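Local coordinates for protein GH3 beta-N-acetylglucosaminidase (Paenibacillaceae, PDB 6K5J) that hydrolyses beta-linked N-acetylglucosamine from the non-reducing ends of its substrates, as a glycoside hydrolase of family 3, at residues N52-E55 against P56-A60; E29-D32 against D33-K36; A117-I120 against I121-L125; L356-D359 against E360-E363; G165-A168 against V169-F172. All coordinates share one frame; numbering follows the deposited sequence.

Contact 1: N52-E55 against P56-A60; sequences NLAE and PAQVA
The flat carboxamide of Q58 meets N52, A54 and E55 partly in its own plane and partly over it. Its NE2 donates to N52 O at 2.8 Å, and that oxygen lies only 10° out of the amide plane. On the other branch, Q58 OE1 takes E55 N in the carbonyl plane at 3.3 Å, whereas A54 N approaches from above that plane, 2.8 Å from OE1. This is the N-terminal cap of helix 56-72, in the TIM-barrel-type domain of the family: E55 is the N-cap, P56 starts the helix, and the third helical residue returns a bond to the N-cap N-H, one half of a capping box. Q58 reaches the loop because its chain is folded at chi2 (-89°), and three bonds to the loop backbone leave its amide little freedom to rotate; NE2 also donates to L28 O. The E55 carboxylate has S352 OG and G353 N as partners, and reaches A57 N through a water 2.8 Å from E55 OE1. N52 directs its own amide away, toward F49 N and G27 O. Between loop and helix, L53 CD2 rests 3.6 Å from V59 CG2, while V59 N bonds to E55 O at 3.0 Å.

Contact 2: E29-D32 against D33-K36; sequences EASD and DARK
S31 and A34 form the tight side of this turn: S31 OG accepts from A34 N at 3.1 Å with an N-H...O angle of 160°, and the carbonyl of the same serine takes R35 N at 2.9 Å. The hydroxyl can do this because it sits between the backbone N and the carbonyl carbon (chi1 68°), turned back over the first helical turn. One residue on, D32 O receives K36 N at 3.0 Å. Next to the cap, A30 CB faces A34 CB at a loose 4.5 Å; A30 also packs on L66 and I69 of helix 56-72, and A34 on F25. The motif is a serine N-cap at the start of helix 32-39, and since the third helical residue is an alanine, it cannot return the side-chain bond that would complete a capping box. The solvent side is looser. There one water donates to A30 O and to D32 OD1, the latter at 2.9 Å, and accepts only weakly from R35 NH2, lying in the guanidinium plane at its edge. D32 OD1 and R35 NE remain 4.6 Å apart, so the aspartate and arginine make no direct salt bridge. Both D32 and D33 stand in the first helical turn, where their negative charges would probably interact favourably with the helix dipole.

Contact 3: A117-I120 against I121-L125; sequences AAHI and IGSEL
Along this buried turn of helix 111-127, in the TIM-barrel-type domain, H119 and S123 add a side-chain bond and a ring contact to the regular backbone pattern. The backbone bonds come first: I121 N to A117 O, G122 N to A118 O, S123 N to H119 O and E124 N to I120 O are all i to i+4 links, the first nearly straight at 175°.

A side-chain bond is added at one of these carbonyls. S123 OG donates to H119 O at 2.9 Å, while S123 N reaches the same oxygen at 2.8 Å from the opposite face of the carbonyl plane. The hydroxyl lies anti to its own carbonyl carbon (chi1 -75°), which folds it back toward the preceding turn. From there it also hangs 3.5 Å above one face of the H119 imidazole, offset toward the rim. Replacing S123 with an alanine is likely to leave H119 O with its backbone donor alone of the two and one face of the imidazole without the hydroxyl that lies over it.

The remaining contacts are packing. I120 and E124 lie side by side and point the same way, with I120 CG2 3.8 Å from E124 OE2, while E124 CG is 3.2 Å from I120 O. I121 CG1 passes 3.6 Å from A117 O.

Polar ends find partners beyond the turn: E124 OE2 bonds to T97 OG1 and pairs with K361, and H119 ND1 probably bonds to G171 O of helix 158-174. The chemistry therefore implies a helix tied to neighbouring parts of the fold by its buried glutamate and partly exposed histidine, and to its own backbone by its serine.

Contact 4: L356-D359 against E360-E363; sequences LVTD and EKTE
K361 lies back along the loop toward L356, its chain passing T358 on the way, and this reversed course sets the arrangement. The motif is a threonine N-cap opening helix 359-372: T358 OG1 accepts from K361 N at 3.1 Å with an angle of 163°. With that hydroxyl held between the backbone N and carbonyl carbon (chi1 67°), it looks over the helix end and also has K361 CE against it at 3.3 Å. The lysine chain, kinked at chi3 (-71°), slants across the threonine and delivers NZ to L356 O at 2.8 Å, tilted from the carbonyl plane. Its stronger partner is the E124 carboxylate of helix 111-127, so one ammonium group joins a loop carbonyl to a neighbouring helix. A methionine in place of K361 would probably leave L356 O without this donor and the E124 carboxylate without its opposite charge.

On the other flank, V357 and T362 are inclined to each other, and V357 CG1 comes 3.3 Å from T362 OG1. T358 O takes T362 N at 3.0 Å; T362 OG1 is also near that oxygen, but its proton has another acceptor within range. The E360 carboxylate turns back beside the start of the helix, OE1 lying 3.7 Å from T358 CB. D359, E360 and E363 bring negative charge to the first turns, which the helix dipole would probably help to offset. Closing the turn, E363 N donates to D359 O at 2.9 Å, and E363 CG folds against that same oxygen.

Contact 5: G165-A168 against V169-F172; sequences GTEA and VRGF
E167 and R170 form a two-pronged salt bridge one helical turn apart: R170 grips the carboxylate side-on, using NE and one terminal nitrogen. R170 NH2 donates to E167 OE1 at 2.8 Å, meeting its syn lone pair, and R170 NE donates to E167 OE2 at 3.0 Å with an N-H...O angle of 172°. Both oxygens lie close to the guanidinium plane, yet the two flat groups are turned 31° from each other. The chains run side by side; the kinks at chi2 of E167 (-59°) and chi3 of R170 bring their ends together, and the paired bonds would hinder rotation of either group. Behind the salt bridge is regular helix: V169 N to G165 O, R170 N to T166 O, G171 N to E167 O and F172 N to A168 O.

Further in, the F172 ring meets the A168 carbonyl obliquely, F172 CD2 lying 3.2 Å from A168 O, while F172 CE2 only brushes A168 CB at 4.5 Å. V169 CG2 sits 3.4 Å from G165 O.

The turn belongs to helix 158-174 of the barrel-type domain. V169 packs inward on A179 and V181 of strand 178-184, F172 presses on A118 and I121 of helix 111-127, Y115 of that helix touches both E167 and R170, and T166 borders helix 213-222.

In the fold
From the N terminus, contact 2 comes first, where the loop after strand 21-23 enters helix 32-39; contact 1 follows, leading from the loop after strand 45-47 into helix 56-72. Contacts 3 and 5 are turns inside helices 111-127 and 158-174, and contact 4 closes the loop into helix 359-372, which leads to strand 374-377 of the six-stranded mixed sheet. All five are in series: none nests within or crosses another. In space, contact 3 touches both contact 5 (centres about 10 Å apart) and contact 4 (about 12 Å), tying barrel helices to the helix leading to that sheet. Contacts 1 and 2 lie on the same side of the chain's centre.

Contact 1: N52-E55 against P56-A60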
loop_
_atom_site.group_PDB
_atom_site.type_symbol
_atom_site.label_atom_id
_atom_site.label_comp_id
_atom_site.label_asym_id
_atom_site.label_seq_id
_atom_site.Cartn_x
_atom_site.Cartn_y
_atom_site.Cartn_z
ATOM N N ASN A 52 -3.295 -3.486 -15.934
ATOM C CA ASN A 52 -4.656 -3.957 -16.182
ATOM C C ASN A 52 -5.705 -2.874 -16.009
ATOM O O ASN A 52 -6.889 -3.159 -16.195
ATOM C CB ASN A 52 -5.018 -5.119 -15.242
ATOM C CG ASN A 52 -3.954 -6.193 -15.192
ATOM O OD1 ASN A 52 -3.272 -6.366 -14.171
ATOM N ND2 ASN A 52 -3.815 -6.940 -16.290
ATOM N N LEU A 53 -5.320 -1.656 -15.624
ATOM C CA LEU A 53 -6.274 -0.689 -15.082
ATOM C C LEU A 53 -6.150 0.630 -15.842
ATOM O O LEU A 53 -5.308 1.470 -15.515
ATOM C CB LEU A 53 -6.045 -0.494 -13.576
ATOM C CG LEU A 53 -5.968 -1.808 -12.775
ATOM C CD1 LEU A 53 -5.488 -1.550 -11.338
ATOM C CD2 LEU A 53 -7.343 -2.518 -12.766
ATOM N N ALA A 54 -7.001 0.816 -16.850
ATOM C CA ALA A 54 -7.044 2.061 -17.608
ATOM C C ALA A 54 -8.158 2.992 -17.135
ATOM O O ALA A 54 -7.894 4.158 -16.812
ATOM C CB ALA A 54 -7.192 1.762 -19.111
ATOM N N GLU A 55 -9.402 2.513 -17.067
ATOM C CA GLU A 55 -10.500 3.353 -16.600
ATOM C C GLU A 55 -11.598 2.451 -16.044
ATOM O O GLU A 55 -11.621 1.254 -16.341
ATOM C CB GLU A 55 -11.049 4.238 -17.738
ATOM C CG GLU A 55 -11.744 3.441 -18.840
ATOM C CD GLU A 55 -12.427 4.328 -19.870
ATOM O OE1 GLU A 55 -13.136 5.275 -19.481
ATOM O OE2 GLU A 55 -12.237 4.084 -21.074
ATOM N N PRO A 56 -12.511 2.998 -15.228
ATOM C CA PRO A 56 -13.530 2.149 -14.574
ATOM C C PRO A 56 -14.324 1.240 -15.501
ATOM O O PRO A 56 -14.514 0.063 -15.178
ATOM C CB PRO A 56 -14.432 3.186 -13.889
ATOM C CG PRO A 56 -13.480 4.292 -13.517
ATOM C CD PRO A 56 -12.467 4.357 -14.645
ATOM N N ALA A 57 -14.823 1.754 -16.631
ATOM C CA ALA A 57 -15.627 0.917 -17.519
ATOM C C ALA A 57 -14.826 -0.274 -18.021
ATOM O O ALA A 57 -15.342 -1.394 -18.098
ATOM C CB ALA A 57 -16.147 1.739 -18.700
ATOM N N GLN A 58 -13.550 -0.051 -18.339
ATOM C CA GLN A 58 -12.694 -1.125 -18.828
ATOM C C GLN A 58 -12.397 -2.149 -17.730
ATOM O O GLN A 58 -12.371 -3.361 -17.995
ATOM C CB GLN A 58 -11.401 -0.525 -19.409
ATOM C CG GLN A 58 -10.272 -1.538 -19.634
ATOM C CD GLN A 58 -9.382 -1.683 -18.400
ATOM O OE1 GLN A 58 -9.146 -0.717 -17.686
ATOM N NE2 GLN A 58 -8.907 -2.888 -18.145
ATOM N N VAL A 59 -12.175 -1.689 -16.492
ATOM C CA VAL A 59 -11.864 -2.617 -15.404
ATOM C C VAL A 59 -13.078 -3.484 -15.088
ATOM O O VAL A 59 -12.970 -4.706 -14.939
ATOM C CB VAL A 59 -11.384 -1.854 -14.151
ATOM C CG1 VAL A 59 -11.050 -2.844 -13.018
ATOM C CG2 VAL A 59 -10.156 -0.996 -14.478
ATOM N N ALA A 60 -14.248 -2.855 -14.958
ATOM C CA ALA A 60 -15.475 -3.610 -14.715
ATOM C C ALA A 60 -15.711 -4.641 -15.813
ATOM O O ALA A 60 -16.082 -5.790 -15.532
ATOM C CB ALA A 60 -16.663 -2.648 -14.607
HETATM O O HOH W 1 -14.719 4.585 -17.223
#

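Contact 2: E29-D32 against D33-K36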
loop_
_atom_site.group_PDB
_atom_site.type_symbol
_atom_site.label_atom_id
_atom_site.label_comp_id
_atom_site.label_asym_id
_atom_site.label_seq_id
_atom_site.Cartn_x
_atom_site.Cartn_y
_atom_site.Cartn_z
ATOM N N GLU A 29 -7.957 -6.376 -21.560
ATOM C CA GLU A 29 -8.906 -7.468 -21.692
ATOM C C GLU A 29 -8.170 -8.747 -21.321
ATOM O O GLU A 29 -6.941 -8.764 -21.227
ATOM C CB GLU A 29 -9.480 -7.540 -23.119
ATOM C CG GLU A 29 -10.057 -6.204 -23.577
ATOM C CD GLU A 29 -10.450 -6.182 -25.050
ATOM O OE1 GLU A 29 -11.174 -5.247 -25.437
ATOM O OE2 GLU A 29 -10.038 -7.085 -25.813
ATOM N N ALA A 30 -8.916 -9.821 -21.081
ATOM C CA ALA A 30 -8.275 -11.069 -20.675
ATOM C C ALA A 30 -7.298 -11.532 -21.750
ATOM O O ALA A 30 -7.638 -11.580 -22.936
ATOM C CB ALA A 30 -9.326 -12.148 -20.418
ATOM N N SER A 31 -6.077 -11.853 -21.345
ATOM C CA SER A 31 -5.087 -12.340 -22.289
ATOM C C SER A 31 -5.202 -13.857 -22.446
ATOM O O SER A 31 -5.927 -14.536 -21.713
ATOM C CB SER A 31 -3.682 -11.963 -21.830
ATOM O OG SER A 31 -3.360 -12.677 -20.645
ATOM N N ASP A 32 -4.477 -14.388 -23.438
ATOM C CA ASP A 32 -4.398 -15.837 -23.607
ATOM C C ASP A 32 -3.791 -16.504 -22.378
ATOM O O ASP A 32 -4.204 -17.604 -21.993
ATOM C CB ASP A 32 -3.578 -16.185 -24.852
ATOM C CG ASP A 32 -4.292 -15.836 -26.143
ATOM O OD1 ASP A 32 -5.522 -15.621 -26.121
ATOM O OD2 ASP A 32 -3.614 -15.782 -27.191
ATOM N N ASP A 33 -2.799 -15.862 -21.753
ATOM C CA ASP A 33 -2.255 -16.402 -20.511
ATOM C C ASP A 33 -3.323 -16.453 -19.423
ATOM O O ASP A 33 -3.417 -17.431 -18.674
ATOM C CB ASP A 33 -1.071 -15.557 -20.033
ATOM C CG ASP A 33 0.203 -15.851 -20.788
ATOM O OD1 ASP A 33 0.213 -16.789 -21.600
ATOM O OD2 ASP A 33 1.192 -15.130 -20.562
ATOM N N ALA A 34 -4.121 -15.394 -19.308
ATOM C CA ALA A 34 -5.173 -15.383 -18.295
ATOM C C ALA A 34 -6.194 -16.488 -18.564
ATOM O O ALA A 34 -6.647 -17.180 -17.638
ATOM C CB ALA A 34 -5.844 -14.010 -18.271
ATOM N N ARG A 35 -6.523 -16.697 -19.838
ATOM C CA ARG A 35 -7.484 -17.728 -20.214
ATOM C C ARG A 35 -6.983 -19.124 -19.847
ATOM O O ARG A 35 -7.749 -19.955 -19.341
ATOM C CB ARG A 35 -7.765 -17.611 -21.711
ATOM C CG ARG A 35 -8.947 -18.398 -22.212
ATOM C CD ARG A 35 -9.226 -18.058 -23.678
ATOM N NE ARG A 35 -9.447 -16.626 -23.870
ATOM C CZ ARG A 35 -10.634 -16.037 -23.763
ATOM N NH1 ARG A 35 -11.710 -16.762 -23.466
ATOM N NH2 ARG A 35 -10.750 -14.726 -23.948
ATOM N N LYS A 36 -5.697 -19.393 -20.081
ATOM C CA LYS A 36 -5.126 -20.704 -19.772
ATOM C C LYS A 36 -4.971 -20.904 -18.264
ATOM O O LYS A 36 -5.202 -22.006 -17.747
ATOM C CB LYS A 36 -3.781 -20.860 -20.492
ATOM C CG LYS A 36 -3.962 -21.153 -21.999
ATOM C CD LYS A 36 -2.676 -21.562 -22.739
ATOM C CE LYS A 36 -2.800 -22.952 -23.347
ATOM N NZ LYS A 36 -3.113 -22.990 -24.798
HETATM O O HOH W 2 -7.599 -13.935 -25.056
#

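Contact 3: A117-I120 against I121-L125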
loop_
_atom_site.group_PDB
_atom_site.type_symbol
_atom_site.label_atom_id
_atom_site.label_comp_id
_atom_site.label_asym_id
_atom_site.label_seq_id
_atom_site.Cartn_x
_atom_site.Cartn_y
_atom_site.Cartn_z
ATOM N N ALA A 117 -12.561 6.234 4.604
ATOM C CA ALA A 117 -11.589 6.118 3.522
ATOM C C ALA A 117 -11.617 4.719 2.915
ATOM O O ALA A 117 -11.672 4.555 1.689
ATOM C CB ALA A 117 -10.203 6.466 4.055
ATOM N N ALA A 118 -11.605 3.696 3.767
ATOM C CA ALA A 118 -11.608 2.322 3.278
ATOM C C ALA A 118 -12.927 1.980 2.609
ATOM O O ALA A 118 -12.959 1.216 1.633
ATOM C CB ALA A 118 -11.326 1.357 4.431
ATOM N N HIS A 119 -14.033 2.524 3.122
ATOM C CA HIS A 119 -15.328 2.216 2.518
ATOM C C HIS A 119 -15.455 2.833 1.128
ATOM O O HIS A 119 -16.063 2.237 0.233
ATOM C CB HIS A 119 -16.466 2.686 3.421
ATOM C CG HIS A 119 -17.811 2.189 2.985
ATOM N ND1 HIS A 119 -18.210 0.882 3.162
ATOM C CD2 HIS A 119 -18.845 2.819 2.380
ATOM C CE1 HIS A 119 -19.437 0.729 2.692
ATOM N NE2 HIS A 119 -19.844 1.888 2.208
ATOM N N ILE A 120 -14.895 4.023 0.920
ATOM C CA ILE A 120 -14.870 4.585 -0.428
ATOM C C ILE A 120 -14.047 3.697 -1.354
ATOM O O ILE A 120 -14.490 3.338 -2.452
ATOM C CB ILE A 120 -14.325 6.022 -0.415
ATOM C CG1 ILE A 120 -15.347 6.989 0.183
ATOM C CG2 ILE A 120 -13.961 6.449 -1.834
ATOM C CD1 ILE A 120 -14.747 8.371 0.452
ATOM N N ILE A 121 -12.826 3.345 -0.932
ATOM C CA ILE A 121 -11.999 2.457 -1.756
ATOM C C ILE A 121 -12.756 1.174 -2.077
ATOM O O ILE A 121 -12.797 0.722 -3.228
ATOM C CB ILE A 121 -10.665 2.137 -1.056
ATOM C CG1 ILE A 121 -9.733 3.358 -1.043
ATOM C CG2 ILE A 121 -9.971 0.949 -1.767
ATOM C CD1 ILE A 121 -8.511 3.190 -0.093
ATOM N N GLY A 122 -13.339 0.552 -1.050
ATOM C CA GLY A 122 -13.972 -0.743 -1.247
ATOM C C GLY A 122 -15.227 -0.661 -2.096
ATOM O O GLY A 122 -15.510 -1.561 -2.892
ATOM N N SER A 123 -16.005 0.410 -1.927
ATOM C CA SER A 123 -17.205 0.598 -2.737
ATOM C C SER A 123 -16.844 0.726 -4.201
ATOM O O SER A 123 -17.503 0.148 -5.073
ATOM C CB SER A 123 -17.953 1.858 -2.290
ATOM O OG SER A 123 -18.622 1.618 -1.073
ATOM N N GLU A 124 -15.807 1.506 -4.489
ATOM C CA GLU A 124 -15.402 1.701 -5.870
ATOM C C GLU A 124 -14.770 0.432 -6.439
ATOM O O GLU A 124 -15.036 0.068 -7.590
ATOM C CB GLU A 124 -14.474 2.915 -5.949
ATOM C CG GLU A 124 -15.187 4.187 -5.425
ATOM C CD GLU A 124 -14.401 5.481 -5.618
ATOM O OE1 GLU A 124 -13.186 5.409 -5.866
ATOM O OE2 GLU A 124 -15.004 6.576 -5.494
ATOM N N LEU A 125 -13.964 -0.278 -5.646
ATOM C CA LEU A 125 -13.393 -1.529 -6.139
ATOM C C LEU A 125 -14.492 -2.524 -6.486
ATOM O O LEU A 125 -14.462 -3.157 -7.550
ATOM C CB LEU A 125 -12.439 -2.137 -5.110
ATOM C CG LEU A 125 -11.099 -1.441 -4.844
ATOM C CD1 LEU A 125 -10.293 -2.213 -3.791
ATOM C CD2 LEU A 125 -10.289 -1.258 -6.125
#

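Contact 4: L356-D359 against E360-E363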
loop_
_atom_site.group_PDB
_atom_site.type_symbol
_atom_site.label_atom_id
_atom_site.label_comp_id
_atom_site.label_asym_id
_atom_site.label_seq_id
_atom_site.Cartn_x
_atom_site.Cartn_y
_atom_site.Cartn_z
ATOM N N LEU A 356 -16.258 7.309 -11.278
ATOM C CA LEU A 356 -16.913 7.048 -10.004
ATOM C C LEU A 356 -16.770 8.205 -9.029
ATOM O O LEU A 356 -17.351 8.153 -7.940
ATOM C CB LEU A 356 -16.352 5.771 -9.358
ATOM C CG LEU A 356 -16.489 4.481 -10.176
ATOM C CD1 LEU A 356 -15.932 3.291 -9.378
ATOM C CD2 LEU A 356 -17.948 4.252 -10.565
ATOM N N VAL A 357 -15.982 9.224 -9.386
ATOM C CA VAL A 357 -15.786 10.371 -8.510
ATOM C C VAL A 357 -17.106 11.116 -8.339
ATOM O O VAL A 357 -17.854 11.315 -9.305
ATOM C CB VAL A 357 -14.705 11.291 -9.100
ATOM C CG1 VAL A 357 -14.575 12.591 -8.302
ATOM C CG2 VAL A 357 -13.358 10.562 -9.173
ATOM N N THR A 358 -17.405 11.516 -7.102
ATOM C CA THR A 358 -18.546 12.378 -6.798
ATOM C C THR A 358 -18.077 13.568 -5.968
ATOM O O THR A 358 -17.044 13.516 -5.298
ATOM C CB THR A 358 -19.674 11.647 -6.033
ATOM O OG1 THR A 358 -19.228 11.282 -4.719
ATOM C CG2 THR A 358 -20.163 10.390 -6.785
ATOM N N ASP A 359 -18.859 14.653 -6.012
ATOM C CA ASP A 359 -18.542 15.802 -5.168
ATOM C C ASP A 359 -18.532 15.410 -3.698
ATOM O O ASP A 359 -17.666 15.851 -2.936
ATOM C CB ASP A 359 -19.538 16.938 -5.417
ATOM C CG ASP A 359 -19.445 17.502 -6.815
ATOM O OD1 ASP A 359 -18.410 17.295 -7.488
ATOM O OD2 ASP A 359 -20.410 18.167 -7.242
ATOM N N GLU A 360 -19.454 14.533 -3.293
ATOM C CA GLU A 360 -19.573 14.158 -1.890
ATOM C C GLU A 360 -18.360 13.363 -1.400
ATOM O O GLU A 360 -17.877 13.584 -0.283
ATOM C CB GLU A 360 -20.858 13.357 -1.676
ATOM C CG GLU A 360 -22.160 14.160 -1.849
ATOM C CD GLU A 360 -22.452 14.612 -3.284
ATOM O OE1 GLU A 360 -21.876 14.057 -4.258
ATOM O OE2 GLU A 360 -23.282 15.540 -3.436
ATOM N N LYS A 361 -17.874 12.409 -2.198
ATOM C CA LYS A 361 -16.713 11.631 -1.779
ATOM C C LYS A 361 -15.439 12.470 -1.831
ATOM O O LYS A 361 -14.578 12.363 -0.946
ATOM C CB LYS A 361 -16.583 10.373 -2.651
ATOM C CG LYS A 361 -17.616 9.302 -2.334
ATOM C CD LYS A 361 -17.412 8.030 -3.175
ATOM C CE LYS A 361 -17.789 8.263 -4.632
ATOM N NZ LYS A 361 -17.692 7.005 -5.450
ATOM N N THR A 362 -15.299 13.310 -2.852
ATOM C CA THR A 362 -14.125 14.169 -2.933
ATOM C C THR A 362 -14.080 15.138 -1.758
ATOM O O THR A 362 -13.028 15.335 -1.143
ATOM C CB THR A 362 -14.127 14.936 -4.258
ATOM O OG1 THR A 362 -14.049 14.010 -5.352
ATOM C CG2 THR A 362 -12.942 15.929 -4.324
ATOM N N GLU A 363 -15.218 15.746 -1.422
ATOM C CA GLU A 363 -15.217 16.690 -0.307
ATOM C C GLU A 363 -14.994 15.986 1.021
ATOM O O GLU A 363 -14.359 16.547 1.919
ATOM C CB GLU A 363 -16.519 17.490 -0.303
ATOM C CG GLU A 363 -16.557 18.475 -1.459
ATOM C CD GLU A 363 -17.947 18.993 -1.750
ATOM O OE1 GLU A 363 -18.881 18.665 -0.985
ATOM O OE2 GLU A 363 -18.092 19.745 -2.734
#

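Contact 5: G165-A168 against V169-F172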
loop_
_atom_site.group_PDB
_atom_site.type_symbol
_atom_site.label_atom_id
_atom_site.label_comp_id
_atom_site.label_asym_id
_atom_site.label_seq_id
_atom_site.Cartn_x
_atom_site.Cartn_y
_atom_site.Cartn_z
ATOM N N GLY A 165 -6.700 0.549 11.921
ATOM C CA GLY A 165 -6.634 -0.592 11.020
ATOM C C GLY A 165 -7.864 -1.476 11.058
ATOM O O GLY A 165 -8.310 -1.962 10.017
ATOM N N THR A 166 -8.428 -1.717 12.251
ATOM C CA THR A 166 -9.621 -2.560 12.282
ATOM C C THR A 166 -10.811 -1.857 11.659
ATOM O O THR A 166 -11.670 -2.516 11.067
ATOM C CB THR A 166 -9.979 -3.013 13.703
ATOM O OG1 THR A 166 -10.168 -1.876 14.554
ATOM C CG2 THR A 166 -8.887 -3.919 14.268
ATOM N N GLU A 167 -10.880 -0.529 11.770
ATOM C CA GLU A 167 -11.944 0.199 11.091
ATOM C C GLU A 167 -11.761 0.177 9.579
ATOM O O GLU A 167 -12.752 0.155 8.840
ATOM C CB GLU A 167 -12.009 1.633 11.615
ATOM C CG GLU A 167 -12.778 1.727 12.951
ATOM C CD GLU A 167 -14.206 1.210 12.805
ATOM O OE1 GLU A 167 -15.049 1.969 12.288
ATOM O OE2 GLU A 167 -14.488 0.052 13.185
ATOM N N ALA A 168 -10.513 0.193 9.097
ATOM C CA ALA A 168 -10.292 0.045 7.659
ATOM C C ALA A 168 -10.764 -1.318 7.175
ATOM O O ALA A 168 -11.404 -1.422 6.119
ATOM C CB ALA A 168 -8.814 0.262 7.316
ATOM N N VAL A 169 -10.439 -2.376 7.922
ATOM C CA VAL A 169 -10.946 -3.716 7.605
ATOM C C VAL A 169 -12.462 -3.695 7.479
ATOM O O VAL A 169 -13.034 -4.231 6.520
ATOM C CB VAL A 169 -10.501 -4.731 8.673
ATOM C CG1 VAL A 169 -11.254 -6.055 8.477
ATOM C CG2 VAL A 169 -8.995 -4.961 8.585
ATOM N N ARG A 170 -13.137 -3.088 8.461
ATOM C CA ARG A 170 -14.599 -3.050 8.437
ATOM C C ARG A 170 -15.127 -2.259 7.239
ATOM O O ARG A 170 -16.119 -2.654 6.617
ATOM C CB ARG A 170 -15.128 -2.459 9.744
ATOM C CG ARG A 170 -16.635 -2.623 9.939
ATOM C CD ARG A 170 -17.047 -2.283 11.375
ATOM N NE ARG A 170 -16.918 -0.857 11.651
ATOM C CZ ARG A 170 -17.856 0.043 11.376
ATOM N NH1 ARG A 170 -18.997 -0.340 10.809
ATOM N NH2 ARG A 170 -17.653 1.322 11.662
ATOM N N GLY A 171 -14.491 -1.132 6.910
ATOM C CA GLY A 171 -14.928 -0.367 5.747
ATOM C C GLY A 171 -14.785 -1.135 4.443
ATOM O O GLY A 171 -15.668 -1.084 3.581
ATOM N N PHE A 172 -13.665 -1.852 4.273
ATOM C CA PHE A 172 -13.504 -2.697 3.090
ATOM C C PHE A 172 -14.573 -3.788 3.059
ATOM O O PHE A 172 -15.249 -3.984 2.042
ATOM C CB PHE A 172 -12.115 -3.350 3.061
ATOM C CG PHE A 172 -10.976 -2.400 2.770
ATOM C CD1 PHE A 172 -11.059 -1.466 1.745
ATOM C CD2 PHE A 172 -9.805 -2.469 3.516
ATOM C CE1 PHE A 172 -10.006 -0.614 1.482
ATOM C CE2 PHE A 172 -8.739 -1.601 3.275
ATOM C CZ PHE A 172 -8.845 -0.671 2.261
#